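Local coordinates for alkaline phosphatase (Thermus thermophilus, PDB 7KWD), which probably hydrolyses phosphate monoesters as a homodimeric alkaline phosphatase, using bound zinc and magnesium ions, at residues T140-H146 with D228-P232; G181-F185 with L196-F200; K203-R209 with R221-F226; L41-D47 with F265-A271; A150-N156 with Q168-F172. One frame throughout, in Å; residues are numbered along the deposited sequence.

Interaction 1 of 5, residues T140-H146 with D228-P232; sequences TTTTVTH and DGHVP
Thr140 of strand 135-140 is extended (phi/psi -154/161) and opens an ST turn: Thr140 OG1 accepts from Thr142 N at 2.9 Å, and also pairs with the magnesium ligand Glu270. The chain turns a corner at Thr141 (-92/-8) and Thr142 (-82/178), and Thr141 O takes Val231 N at 2.9 Å; the CA atoms of Thr141 and Val231 lie 5.0 Å apart, those of Thr142 and His230 4.3 Å. Two loops that follow parallel strands of the central sheet, before helices 147-153 and 234-239, thus meet beside the metal site. Thr143 N donates to His230 ND1 at 3.0 Å, near its ring plane (chi1 m). A type I turn spans Thr143 to His146, closed by His146 N to Thr143 O at 3.0 Å. His146, N-cap of the next helix, is a predicted magnesium-site residue, but its side chain stays about 4 Å from the ion, outside the coordination shell; its ring face receives the edge of His230, T-shaped, with centroids 5.0 Å apart and planes at 87°.

Interaction 2 of 5, residues G181-F185 with L196-F200; sequences GDRFF and LYAAF
This is a buried aromatic contact with a Tyr-Asp hydrogen bond at its side, made where the loop after strand 176-178 meets the first turn of helix 196-202. Gly181 has positive phi (100/40), and bonds Phe184 N to Gly181 O (3.0 Å) and Phe185 N to Asp182 O (2.9 Å) coil the loop. The CA atoms of Phe185 and Leu196 lie 5.1 Å apart, and a weak bond runs from Leu196 N to Phe185 O at 3.2 Å. Phe185 (chi1 m) centres an aromatic cluster with Tyr197 (planes oblique at 32°) and Phe200 (55°): Phe185 CB sits over the Tyr197 face, a CH-pi contact 3.6 Å from the centroid; Phe185 CE2 lies 3.7 Å from Phe200 CE1, and Phe185 CD2 3.8 Å from Leu196 CD1. Tyr197 (chi1 m) reaches past Phe185, and Tyr197 OH donates to Asp182 OD1 at 2.6 Å; Asp182 OD2 holds Asn186. Leu223 of strand 222-225 touches Phe185 and Phe200, Val225 touches Asp182 and Tyr197, and Ala166 of helix 162-172 packs against Phe185 and Leu196.

Interaction 3 of 5, residues K203-R209 with R221-F226; sequences KGYGVVR and RLLGVF
Arg221 folds its guanidinium back over the C-terminal end of helix 196-202, where Lys203 O accepts from Arg221 NH1 at 2.8 Å and, weakly, from Arg221 NH2 at 3.1 Å. One face of the guanidinium lies over Gly204 C; Gly204, with positive phi (99/1), is the C-prime residue of a Schellman motif (Tyr205 N bonds to Phe200 O). Water 1 links Gly204 O (2.8 Å) to Arg221 N (2.9 Å). Strands 206-208 and 222-225 run parallel, axes 4.8 Å apart at -15°, pairing Gly206 with Leu222, Val207 with Leu223 and Val208 with Gly224. Hydrogen bonds alternate: Gly206 N to Arg221 O 2.9 Å, Leu223 N to Gly206 O 2.9 Å, Val208 N to Leu223 O 3.0 Å, Val225 N to Val208 O 3.1 Å. On one face Val208 CG2 packs against Leu222 CD2 (4.0 Å) and Phe226 CZ (4.1 Å), filling the space left by Gly224; Val207 and Leu223 occupy the other. With helix 211-216 covering Val208, Leu222 and Phe226, this is a beta-alpha-beta crossover.

Interaction 4 of 5, residues L41-D47 with F265-A271; sequences LIVFVYD and FVLQVEA. With MG (magnesium ion), chain D; ZN (zinc ion), chain E.
Magnesium joins the C-terminal ends of two parallel strands: Asp47 OD2 binds it at 2.1 Å and Glu270 OE2 at 2.0 Å, with waters 3, 4 and 5 and Thr148 completing six ligands. Asp47 OD2 and Glu270 OE2 lie only 2.8 Å apart because they share the cation. Asp47 OD1 binds zinc at 2.2 Å alongside Ser95, Asp317 and His318, so Asp47 (chi1 t) bridges the two metals; Ser95 is the predicted phosphoserine nucleophile. Glu270 OE1 accepts from water 3 (2.9 Å) and also pairs with Thr140. Behind the site seven backbone bonds alternate in direction, from Leu41 N to Phe265 O (3.1 Å) and back from Leu267 N to Leu41 O (3.0 Å), as far as Asp47 N to Ala271 O (3.1 Å). The axes are 4.7 Å apart at -15°, and Leu41 pairs with Val266 through to Tyr46 with Ala271. On one face Ile42 CG2 meets Leu267 CD2 (4.0 Å) and Phe44 CE1 meets Val269 CG1 (3.9 Å); helices 247-259 and 283-306 cover it. Helix 459-468 packs on Leu41, Val43 and Val266 of the other, and in the sheet the pair lies between strand 310-325, beside 41-46, and strand 135-140, beside 265-271.

Interaction 5 of 5, residues A150-N156 with Q168-F172; sequences ASFVISN and QYLEF
Val153 of helix 147-153 is the bump that settles on the flat face of Phe172 of helix 162-172: Val153 CB lies 3.9 Å from the ring centroid, 13° off the normal, a CH-pi contact, and Val153 CG1 comes within 3.5 Å of Phe172 CE2. The t rotamer of Phe172 presents that face. Val153 also reaches the neighbouring ring, with Val153 CG2 3.8 Å from Tyr169 CE1. Beside it Ile154 (chi1 p) fits the hollow between Gln168, Tyr169 and Phe172, placing Ile154 CG2 4.2 Å from Phe172 CB, CG1 4.2 Å from Tyr169 CE1 and CD1 3.8 Å from Gln168 OE1. Two consecutive helices joined by a loop thus pack together, Val153 and Ile154 occupying the i, i+1, i+4 surface of the second; the Ile154 and Gln168 CA atoms are 7.0 Å apart. Tyr169 (chi1 m) lays its ring edge along Ala150, with Ala150 CB 3.4 Å from Tyr169 OH, while that hydroxyl bonds to Val144 O. From Ile154 to Asn156 the chain is extended, and the Gln168 amide closes the far side: Gln168 NE2 donates to Ser155 O at 2.9 Å, and Asn156 ND2 donates to Gln168 OE1 at 2.9 Å.

How the interactions relate
All five contacts fall within the alkaline phosphatase family region of the sequence. Interaction 4 spans the longest interval, 41 to 271, and encloses the others; interaction 1 encloses interactions 5, 2 and 3, which follow in that order. Interactions 3 and 4, centres about 19 Å apart, reach the same sheet without touching. Interaction 1, its centre about 15 Å from that of interaction 4, is tied to it by Thr140 OG1 to Glu270 OE1 (2.7 Å), to interaction 5 by Val144 O to Tyr169 OH (2.8 Å) and to interaction 2 by Asp228 O to Arg183 N (3.0 Å). Interactions 2 and 3, centres about 9 Å apart, share the helix 196-202 junction. Contacts therefore run continuously from the metal site to edge strand 206-208.

Interaction 1 of 5, residues T140-H146 with D228-P232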
# COMPACT_ATOMS: atom_id res chain seq x y z
N THR A 140 23.49 7.42 6.49
CA THR A 140 22.26 6.80 6.97
C THR A 140 21.94 7.18 8.40
O THR A 140 22.80 7.64 9.13
CB THR A 140 22.36 5.27 6.87
OG1 THR A 140 21.20 4.66 7.44
CG2 THR A 140 23.59 4.78 7.63
N THR A 141 20.67 6.99 8.78
CA THR A 141 20.24 7.15 10.16
C THR A 141 20.31 5.84 10.94
O THR A 141 20.10 5.86 12.16
CB THR A 141 18.81 7.69 10.23
OG1 THR A 141 17.93 6.84 9.48
CG2 THR A 141 18.73 9.11 9.69
N THR A 142 20.58 4.71 10.28
CA THR A 142 20.89 3.50 11.02
C THR A 142 22.37 3.52 11.41
O THR A 142 23.13 4.43 11.05
CB THR A 142 20.59 2.25 10.18
OG1 THR A 142 21.49 2.20 9.06
CG2 THR A 142 19.14 2.24 9.67
N THR A 143 22.80 2.47 12.13
CA THR A 143 24.22 2.18 12.23
C THR A 143 24.81 2.19 10.83
O THR A 143 24.18 1.72 9.87
CB THR A 143 24.48 0.83 12.90
OG1 THR A 143 23.74 -0.17 12.22
CG2 THR A 143 24.06 0.86 14.38
N VAL A 144 26.00 2.78 10.70
CA VAL A 144 26.55 2.99 9.38
C VAL A 144 26.88 1.67 8.70
O VAL A 144 26.95 1.61 7.46
CB VAL A 144 27.76 3.93 9.51
CG1 VAL A 144 28.96 3.18 10.16
CG2 VAL A 144 28.10 4.48 8.16
N THR A 145 27.06 0.62 9.49
CA THR A 145 27.38 -0.74 9.07
C THR A 145 26.11 -1.58 8.84
O THR A 145 26.20 -2.80 8.61
CB THR A 145 28.25 -1.39 10.16
OG1 THR A 145 27.58 -1.18 11.41
CG2 THR A 145 29.63 -0.77 10.28
N HIS A 146 24.94 -0.98 8.90
CA HIS A 146 23.70 -1.73 8.76
C HIS A 146 23.52 -2.23 7.33
O HIS A 146 24.30 -1.93 6.42
CB HIS A 146 22.54 -0.85 9.21
CG HIS A 146 21.40 -1.61 9.82
ND1 HIS A 146 20.12 -1.56 9.30
CD2 HIS A 146 21.33 -2.39 10.93
CE1 HIS A 146 19.32 -2.30 10.05
NE2 HIS A 146 20.02 -2.81 11.05
N ASP A 228 25.55 5.45 19.81
CA ASP A 228 26.07 4.12 20.13
C ASP A 228 25.54 3.11 19.13
O ASP A 228 26.30 2.29 18.59
CB ASP A 228 25.68 3.67 21.54
CG ASP A 228 26.43 2.40 21.93
OD1 ASP A 228 27.66 2.49 22.13
OD2 ASP A 228 25.80 1.32 21.98
N GLY A 229 24.20 3.13 18.90
CA GLY A 229 23.53 2.32 17.89
C GLY A 229 22.98 3.18 16.77
O GLY A 229 23.68 4.06 16.26
N HIS A 230 21.71 2.98 16.39
CA HIS A 230 21.13 3.80 15.34
C HIS A 230 21.03 5.26 15.78
O HIS A 230 20.92 5.56 16.97
CB HIS A 230 19.75 3.32 14.96
CG HIS A 230 19.69 1.88 14.61
ND1 HIS A 230 20.44 1.35 13.58
CD2 HIS A 230 18.98 0.85 15.12
CE1 HIS A 230 20.20 0.05 13.49
NE2 HIS A 230 19.30 -0.27 14.41
N VAL A 231 21.08 6.16 14.82
CA VAL A 231 20.84 7.58 15.12
C VAL A 231 19.41 7.74 15.60
O VAL A 231 18.51 7.02 15.11
CB VAL A 231 21.10 8.46 13.88
CG1 VAL A 231 20.93 9.92 14.20
CG2 VAL A 231 22.49 8.17 13.35
N PRO A 232 19.15 8.60 16.58
CA PRO A 232 17.77 8.78 17.05
C PRO A 232 16.80 9.19 15.95
O PRO A 232 17.14 9.92 15.01
CB PRO A 232 17.90 9.88 18.12
CG PRO A 232 19.32 9.74 18.64
CD PRO A 232 20.14 9.28 17.44

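Interaction 2 of 5, residues G181-F185 with L196-F200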
# COMPACT_ATOMS: atom_id res chain seq x y z
N GLY A 181 26.34 3.80 15.21
CA GLY A 181 27.10 2.59 15.45
C GLY A 181 28.45 2.73 16.13
O GLY A 181 29.40 2.01 15.80
N ASP A 182 28.56 3.62 17.13
CA ASP A 182 29.83 3.73 17.86
C ASP A 182 30.21 2.38 18.50
O ASP A 182 31.40 2.08 18.64
CB ASP A 182 29.72 4.84 18.92
CG ASP A 182 31.04 5.09 19.64
OD1 ASP A 182 32.04 5.44 19.00
OD2 ASP A 182 31.05 4.94 20.87
N ARG A 183 29.21 1.57 18.86
CA ARG A 183 29.51 0.28 19.47
C ARG A 183 30.39 -0.60 18.60
O ARG A 183 31.02 -1.53 19.13
CB ARG A 183 28.20 -0.44 19.84
CG ARG A 183 27.39 -1.02 18.68
CD ARG A 183 25.94 -1.44 19.11
NE ARG A 183 25.95 -2.80 19.62
CZ ARG A 183 25.13 -3.78 19.24
NH1 ARG A 183 24.18 -3.58 18.33
NH2 ARG A 183 25.27 -4.99 19.79
N PHE A 184 30.48 -0.34 17.29
CA PHE A 184 31.29 -1.15 16.38
C PHE A 184 32.64 -0.52 16.05
O PHE A 184 33.45 -1.14 15.35
CB PHE A 184 30.51 -1.46 15.08
CG PHE A 184 29.13 -2.01 15.33
CD1 PHE A 184 28.97 -3.20 16.01
CD2 PHE A 184 28.00 -1.33 14.90
CE1 PHE A 184 27.69 -3.69 16.29
CE2 PHE A 184 26.74 -1.80 15.14
CZ PHE A 184 26.57 -2.99 15.84
N PHE A 185 32.92 0.67 16.57
CA PHE A 185 34.18 1.34 16.27
C PHE A 185 35.00 1.69 17.50
O PHE A 185 36.23 1.73 17.43
CB PHE A 185 33.91 2.65 15.50
CG PHE A 185 33.36 2.45 14.12
CD1 PHE A 185 32.00 2.21 13.92
CD2 PHE A 185 34.19 2.52 13.01
CE1 PHE A 185 31.49 2.04 12.63
CE2 PHE A 185 33.68 2.34 11.72
CZ PHE A 185 32.33 2.09 11.55
N LEU A 196 39.14 1.17 16.20
CA LEU A 196 39.00 1.33 14.75
C LEU A 196 39.03 2.80 14.34
O LEU A 196 39.44 3.12 13.22
CB LEU A 196 37.69 0.73 14.28
CG LEU A 196 37.71 -0.53 13.45
CD1 LEU A 196 36.32 -0.56 12.72
CD2 LEU A 196 38.81 -0.66 12.49
N TYR A 197 38.61 3.71 15.23
CA TYR A 197 38.72 5.12 14.90
C TYR A 197 40.16 5.47 14.57
O TYR A 197 40.44 6.13 13.56
CB TYR A 197 38.22 5.98 16.06
CG TYR A 197 36.71 5.95 16.17
CD1 TYR A 197 35.90 6.46 15.16
CD2 TYR A 197 36.10 5.41 17.27
CE1 TYR A 197 34.54 6.42 15.26
CE2 TYR A 197 34.74 5.39 17.39
CZ TYR A 197 33.96 5.89 16.38
OH TYR A 197 32.60 5.86 16.51
N ALA A 198 41.08 5.02 15.42
CA ALA A 198 42.49 5.30 15.18
C ALA A 198 42.92 4.74 13.84
O ALA A 198 43.70 5.38 13.12
CB ALA A 198 43.35 4.70 16.31
N ALA A 199 42.42 3.55 13.48
CA ALA A 199 42.83 2.94 12.22
C ALA A 199 42.30 3.72 11.02
O ALA A 199 42.99 3.87 10.01
CB ALA A 199 42.36 1.49 12.17
N PHE A 200 41.08 4.24 11.12
CA PHE A 200 40.59 5.12 10.06
C PHE A 200 41.42 6.40 10.00
O PHE A 200 41.78 6.86 8.92
CB PHE A 200 39.12 5.46 10.30
CG PHE A 200 38.12 4.45 9.72
CD1 PHE A 200 37.78 3.30 10.41
CD2 PHE A 200 37.48 4.71 8.50
CE1 PHE A 200 36.85 2.40 9.90
CE2 PHE A 200 36.56 3.82 7.99
CZ PHE A 200 36.24 2.66 8.70

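Interaction 3 of 5, residues K203-R209 with R221-F226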
# COMPACT_ATOMS: atom_id res chain seq x y z
N LYS A 203 44.48 6.15 7.95
CA LYS A 203 44.25 6.16 6.51
C LYS A 203 43.75 7.51 6.02
O LYS A 203 43.40 7.65 4.85
CB LYS A 203 43.29 5.02 6.16
CG LYS A 203 43.99 3.65 6.26
CD LYS A 203 43.64 2.68 5.12
CE LYS A 203 44.91 2.05 4.50
NZ LYS A 203 45.70 3.04 3.68
N GLY A 204 43.75 8.53 6.88
CA GLY A 204 43.50 9.88 6.44
C GLY A 204 42.09 10.37 6.65
O GLY A 204 41.81 11.53 6.31
N TYR A 205 41.21 9.57 7.23
CA TYR A 205 39.87 10.03 7.51
C TYR A 205 39.85 11.04 8.64
O TYR A 205 40.52 10.86 9.66
CB TYR A 205 38.96 8.87 7.91
CG TYR A 205 38.59 7.91 6.82
CD1 TYR A 205 39.44 6.88 6.47
CD2 TYR A 205 37.36 8.01 6.17
CE1 TYR A 205 39.09 5.97 5.47
CE2 TYR A 205 37.00 7.10 5.19
CZ TYR A 205 37.88 6.09 4.84
OH TYR A 205 37.54 5.20 3.84
N GLY A 206 39.05 12.09 8.46
CA GLY A 206 38.60 12.91 9.57
C GLY A 206 37.50 12.17 10.30
O GLY A 206 36.57 11.65 9.68
N VAL A 207 37.64 12.07 11.62
CA VAL A 207 36.70 11.34 12.45
C VAL A 207 35.89 12.37 13.22
O VAL A 207 36.46 13.21 13.92
CB VAL A 207 37.41 10.39 13.41
CG1 VAL A 207 36.41 9.63 14.23
CG2 VAL A 207 38.28 9.42 12.64
N VAL A 208 34.57 12.28 13.10
CA VAL A 208 33.66 13.23 13.73
C VAL A 208 32.61 12.44 14.48
O VAL A 208 32.18 11.37 14.04
CB VAL A 208 32.99 14.20 12.72
CG1 VAL A 208 34.00 15.29 12.28
CG2 VAL A 208 32.41 13.42 11.54
N ARG A 209 32.15 12.98 15.58
CA ARG A 209 31.26 12.23 16.46
C ARG A 209 30.09 13.06 16.94
O ARG A 209 29.23 12.51 17.64
CB ARG A 209 32.04 11.71 17.69
CG ARG A 209 33.26 10.84 17.40
CD ARG A 209 33.87 10.37 18.73
NE ARG A 209 34.87 9.33 18.61
CZ ARG A 209 36.12 9.52 18.18
NH1 ARG A 209 36.53 10.73 17.77
NH2 ARG A 209 36.95 8.48 18.15
N ARG A 221 38.03 13.25 3.43
CA ARG A 221 37.35 11.99 3.68
C ARG A 221 36.90 11.95 5.13
O ARG A 221 37.58 12.49 6.01
CB ARG A 221 38.25 10.80 3.36
CG ARG A 221 38.49 10.68 1.84
CD ARG A 221 39.45 9.55 1.47
NE ARG A 221 40.81 9.99 1.71
CZ ARG A 221 41.71 9.30 2.41
NH1 ARG A 221 41.38 8.12 2.91
NH2 ARG A 221 42.93 9.78 2.60
N LEU A 222 35.73 11.35 5.35
CA LEU A 222 34.99 11.49 6.60
C LEU A 222 34.51 10.14 7.11
O LEU A 222 33.89 9.37 6.37
CB LEU A 222 33.75 12.37 6.40
CG LEU A 222 33.76 13.82 6.78
CD1 LEU A 222 32.31 14.29 6.76
CD2 LEU A 222 34.37 14.02 8.14
N LEU A 223 34.72 9.90 8.38
CA LEU A 223 33.99 8.88 9.12
C LEU A 223 33.27 9.62 10.22
O LEU A 223 33.90 10.23 11.08
CB LEU A 223 34.92 7.82 9.68
CG LEU A 223 34.25 6.89 10.67
CD1 LEU A 223 33.09 6.12 10.01
CD2 LEU A 223 35.21 5.89 11.27
N GLY A 224 31.94 9.58 10.20
CA GLY A 224 31.14 10.20 11.23
C GLY A 224 30.17 9.22 11.85
O GLY A 224 29.36 8.60 11.16
N VAL A 225 30.28 9.04 13.17
CA VAL A 225 29.52 8.06 13.94
C VAL A 225 28.95 8.82 15.12
O VAL A 225 29.71 9.34 15.95
CB VAL A 225 30.41 6.89 14.38
CG1 VAL A 225 29.63 5.85 15.10
CG2 VAL A 225 31.09 6.20 13.20
N PHE A 226 27.62 8.90 15.20
CA PHE A 226 26.98 9.89 16.05
C PHE A 226 26.13 9.35 17.18
O PHE A 226 25.59 10.14 17.95
CB PHE A 226 26.11 10.79 15.15
CG PHE A 226 26.88 11.43 14.05
CD1 PHE A 226 27.68 12.54 14.30
CD2 PHE A 226 26.87 10.89 12.79
CE1 PHE A 226 28.42 13.12 13.27
CE2 PHE A 226 27.60 11.44 11.76
CZ PHE A 226 28.38 12.57 11.98
O HOH W 1 40.76 13.34 4.49
O HOH W 2 39.53 6.45 1.59

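Interaction 4 of 5, residues L41-D47 with F265-A271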
# COMPACT_ATOMS: atom_id res chain seq x y z
N LEU A 41 25.63 9.31 -9.46
CA LEU A 41 24.44 8.55 -9.10
C LEU A 41 24.21 8.76 -7.62
O LEU A 41 25.11 8.49 -6.81
CB LEU A 41 24.62 7.07 -9.40
CG LEU A 41 23.49 6.14 -8.96
CD1 LEU A 41 22.25 6.40 -9.79
CD2 LEU A 41 23.96 4.70 -9.12
N ILE A 42 23.01 9.19 -7.27
CA ILE A 42 22.57 9.25 -5.87
C ILE A 42 21.42 8.29 -5.74
O ILE A 42 20.48 8.34 -6.55
CB ILE A 42 22.15 10.68 -5.47
CG1 ILE A 42 23.26 11.67 -5.78
CG2 ILE A 42 21.80 10.70 -4.00
CD1 ILE A 42 22.91 13.11 -5.61
N VAL A 43 21.48 7.41 -4.74
CA VAL A 43 20.40 6.47 -4.45
C VAL A 43 19.87 6.79 -3.05
O VAL A 43 20.59 6.66 -2.07
CB VAL A 43 20.86 5.01 -4.54
CG1 VAL A 43 19.68 4.06 -4.34
CG2 VAL A 43 21.59 4.69 -5.88
N PHE A 44 18.60 7.17 -2.97
CA PHE A 44 17.95 7.60 -1.73
C PHE A 44 16.96 6.49 -1.38
O PHE A 44 15.91 6.36 -2.03
CB PHE A 44 17.29 8.96 -1.90
CG PHE A 44 16.80 9.58 -0.62
CD1 PHE A 44 16.96 8.98 0.60
CD2 PHE A 44 16.09 10.79 -0.67
CE1 PHE A 44 16.47 9.52 1.76
CE2 PHE A 44 15.61 11.38 0.51
CZ PHE A 44 15.81 10.74 1.73
N VAL A 45 17.32 5.67 -0.40
CA VAL A 45 16.46 4.56 0.04
C VAL A 45 15.59 5.03 1.20
O VAL A 45 16.11 5.50 2.22
CB VAL A 45 17.28 3.34 0.45
CG1 VAL A 45 16.34 2.22 0.93
CG2 VAL A 45 18.17 2.90 -0.68
N TYR A 46 14.28 4.89 1.04
CA TYR A 46 13.31 5.02 2.13
C TYR A 46 13.07 3.60 2.67
O TYR A 46 12.30 2.83 2.11
CB TYR A 46 12.02 5.64 1.61
CG TYR A 46 11.97 7.14 1.42
CD1 TYR A 46 12.84 7.80 0.55
CD2 TYR A 46 10.99 7.91 2.04
CE1 TYR A 46 12.74 9.15 0.34
CE2 TYR A 46 10.87 9.27 1.83
CZ TYR A 46 11.76 9.89 0.98
OH TYR A 46 11.67 11.24 0.79
N ASP A 47 13.73 3.24 3.77
CA ASP A 47 13.64 1.88 4.27
C ASP A 47 12.30 1.65 4.95
O ASP A 47 11.91 2.40 5.84
CB ASP A 47 14.78 1.60 5.24
CG ASP A 47 15.04 0.14 5.38
OD1 ASP A 47 14.05 -0.55 5.73
OD2 ASP A 47 16.18 -0.32 5.11
N PHE A 265 31.00 10.40 -8.68
CA PHE A 265 30.70 9.76 -7.40
C PHE A 265 29.38 9.02 -7.40
O PHE A 265 28.50 9.25 -8.23
CB PHE A 265 30.68 10.81 -6.27
CG PHE A 265 29.44 11.69 -6.29
CD1 PHE A 265 29.46 12.92 -6.93
CD2 PHE A 265 28.27 11.29 -5.61
CE1 PHE A 265 28.33 13.74 -6.95
CE2 PHE A 265 27.14 12.10 -5.62
CZ PHE A 265 27.18 13.34 -6.28
N VAL A 266 29.25 8.12 -6.42
CA VAL A 266 28.00 7.45 -6.08
C VAL A 266 27.75 7.66 -4.59
O VAL A 266 28.69 7.65 -3.78
CB VAL A 266 28.04 5.95 -6.44
CG1 VAL A 266 28.25 5.78 -7.95
CG2 VAL A 266 29.12 5.21 -5.65
N LEU A 267 26.49 7.85 -4.24
CA LEU A 267 26.09 8.13 -2.88
C LEU A 267 24.83 7.33 -2.60
O LEU A 267 23.90 7.33 -3.41
CB LEU A 267 25.83 9.62 -2.69
CG LEU A 267 25.05 10.11 -1.48
CD1 LEU A 267 25.86 9.72 -0.24
CD2 LEU A 267 24.82 11.63 -1.54
N GLN A 268 24.80 6.64 -1.47
CA GLN A 268 23.56 6.12 -0.93
C GLN A 268 23.19 6.99 0.28
O GLN A 268 24.02 7.22 1.16
CB GLN A 268 23.68 4.66 -0.50
CG GLN A 268 22.32 4.07 -0.07
CD GLN A 268 22.40 2.76 0.69
OE1 GLN A 268 22.34 2.74 1.91
NE2 GLN A 268 22.49 1.65 -0.04
N VAL A 269 21.98 7.51 0.27
CA VAL A 269 21.38 8.15 1.44
C VAL A 269 20.27 7.24 1.89
O VAL A 269 19.43 6.86 1.08
CB VAL A 269 20.82 9.54 1.10
CG1 VAL A 269 20.23 10.20 2.36
CG2 VAL A 269 21.91 10.40 0.46
N GLU A 270 20.25 6.91 3.18
CA GLU A 270 19.23 6.03 3.72
C GLU A 270 18.44 6.71 4.82
O GLU A 270 19.01 7.14 5.83
CB GLU A 270 19.79 4.71 4.27
CG GLU A 270 18.64 3.67 4.37
CD GLU A 270 18.94 2.59 5.34
OE1 GLU A 270 20.00 2.68 6.01
OE2 GLU A 270 18.13 1.66 5.42
N ALA A 271 17.13 6.82 4.61
CA ALA A 271 16.20 7.14 5.69
C ALA A 271 15.82 5.80 6.27
O ALA A 271 14.77 5.23 5.97
CB ALA A 271 15.00 7.91 5.17
MG MG D . 18.06 -0.23 6.16
ZN ZN E . 14.56 -2.52 4.87
O HOH W 3 20.07 -0.12 6.82
O HOH W 4 18.11 -2.06 6.84
O HOH W 5 16.81 0.30 8.05

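Interaction 5 of 5, residues A150-N156 with Q168-F172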
# COMPACT_ATOMS: atom_id res chain seq x y z
N ALA A 150 25.58 -1.39 3.79
CA ALA A 150 26.65 -2.37 3.67
C ALA A 150 26.45 -3.23 2.43
O ALA A 150 27.43 -3.61 1.77
CB ALA A 150 26.74 -3.22 4.93
N SER A 151 25.19 -3.54 2.09
CA SER A 151 24.95 -4.42 0.95
C SER A 151 25.40 -3.79 -0.35
O SER A 151 25.50 -4.49 -1.36
CB SER A 151 23.46 -4.74 0.85
OG SER A 151 22.74 -3.56 0.45
N PHE A 152 25.66 -2.47 -0.35
CA PHE A 152 26.11 -1.83 -1.57
C PHE A 152 27.60 -1.90 -1.77
O PHE A 152 28.05 -1.67 -2.90
CB PHE A 152 25.69 -0.36 -1.61
CG PHE A 152 24.31 -0.15 -2.15
CD1 PHE A 152 23.27 -0.96 -1.74
CD2 PHE A 152 24.06 0.81 -3.09
CE1 PHE A 152 21.99 -0.79 -2.24
CE2 PHE A 152 22.79 0.98 -3.61
CZ PHE A 152 21.76 0.20 -3.18
N VAL A 153 28.39 -2.20 -0.72
CA VAL A 153 29.84 -2.09 -0.78
C VAL A 153 30.56 -3.40 -0.48
O VAL A 153 31.62 -3.66 -1.06
CB VAL A 153 30.36 -0.98 0.15
CG1 VAL A 153 30.03 0.34 -0.44
CG2 VAL A 153 29.72 -1.13 1.51
N ILE A 154 30.04 -4.24 0.43
CA ILE A 154 30.85 -5.40 0.87
C ILE A 154 30.01 -6.67 0.96
O ILE A 154 28.79 -6.66 0.98
CB ILE A 154 31.56 -5.15 2.22
CG1 ILE A 154 30.57 -4.74 3.32
CG2 ILE A 154 32.66 -4.07 2.06
CD1 ILE A 154 29.94 -5.93 4.10
N SER A 155 30.72 -7.80 1.05
CA SER A 155 30.08 -9.10 1.12
C SER A 155 30.34 -9.74 2.48
O SER A 155 31.47 -9.72 2.99
CB SER A 155 30.61 -10.07 0.05
OG SER A 155 29.94 -11.32 0.23
N ASN A 156 29.30 -10.31 3.06
CA ASN A 156 29.44 -10.96 4.36
C ASN A 156 28.26 -11.88 4.61
O ASN A 156 27.10 -11.49 4.38
CB ASN A 156 29.53 -9.89 5.47
CG ASN A 156 29.92 -10.48 6.81
OD1 ASN A 156 29.29 -11.43 7.28
ND2 ASN A 156 30.96 -9.92 7.42
N GLN A 168 35.64 -4.19 7.41
CA GLN A 168 35.52 -4.24 5.96
C GLN A 168 35.36 -2.85 5.36
O GLN A 168 35.86 -2.58 4.26
CB GLN A 168 34.35 -5.14 5.59
CG GLN A 168 34.58 -6.62 5.91
CD GLN A 168 33.36 -7.45 5.58
OE1 GLN A 168 32.47 -7.61 6.42
NE2 GLN A 168 33.30 -7.97 4.36
N TYR A 169 34.67 -1.95 6.07
CA TYR A 169 34.53 -0.57 5.60
C TYR A 169 35.88 0.13 5.51
O TYR A 169 36.16 0.87 4.53
CB TYR A 169 33.62 0.21 6.55
CG TYR A 169 32.15 0.05 6.32
CD1 TYR A 169 31.63 -0.95 5.49
CD2 TYR A 169 31.27 0.94 6.90
CE1 TYR A 169 30.27 -1.05 5.28
CE2 TYR A 169 29.91 0.84 6.70
CZ TYR A 169 29.41 -0.16 5.89
OH TYR A 169 28.03 -0.22 5.71
N LEU A 170 36.73 -0.06 6.52
CA LEU A 170 38.07 0.52 6.48
C LEU A 170 38.84 0.02 5.26
O LEU A 170 39.50 0.80 4.57
CB LEU A 170 38.83 0.17 7.76
CG LEU A 170 40.28 0.64 7.89
CD1 LEU A 170 40.40 2.17 7.82
CD2 LEU A 170 40.90 0.11 9.21
N GLU A 171 38.76 -1.28 4.98
CA GLU A 171 39.50 -1.84 3.84
C GLU A 171 38.87 -1.39 2.53
O GLU A 171 39.59 -1.09 1.57
CB GLU A 171 39.54 -3.37 3.93
CG GLU A 171 40.45 -4.01 2.88
CD GLU A 171 40.31 -5.52 2.85
OE1 GLU A 171 39.67 -6.06 3.78
OE2 GLU A 171 40.83 -6.17 1.90
N PHE A 172 37.54 -1.30 2.47
CA PHE A 172 36.90 -0.83 1.24
C PHE A 172 37.32 0.59 0.92
O PHE A 172 37.62 0.91 -0.24
CB PHE A 172 35.38 -0.93 1.35
CG PHE A 172 34.65 -0.50 0.10
CD1 PHE A 172 34.65 -1.29 -1.05
CD2 PHE A 172 34.00 0.72 0.05
CE1 PHE A 172 33.99 -0.88 -2.22
CE2 PHE A 172 33.33 1.15 -1.12
CZ PHE A 172 33.33 0.36 -2.25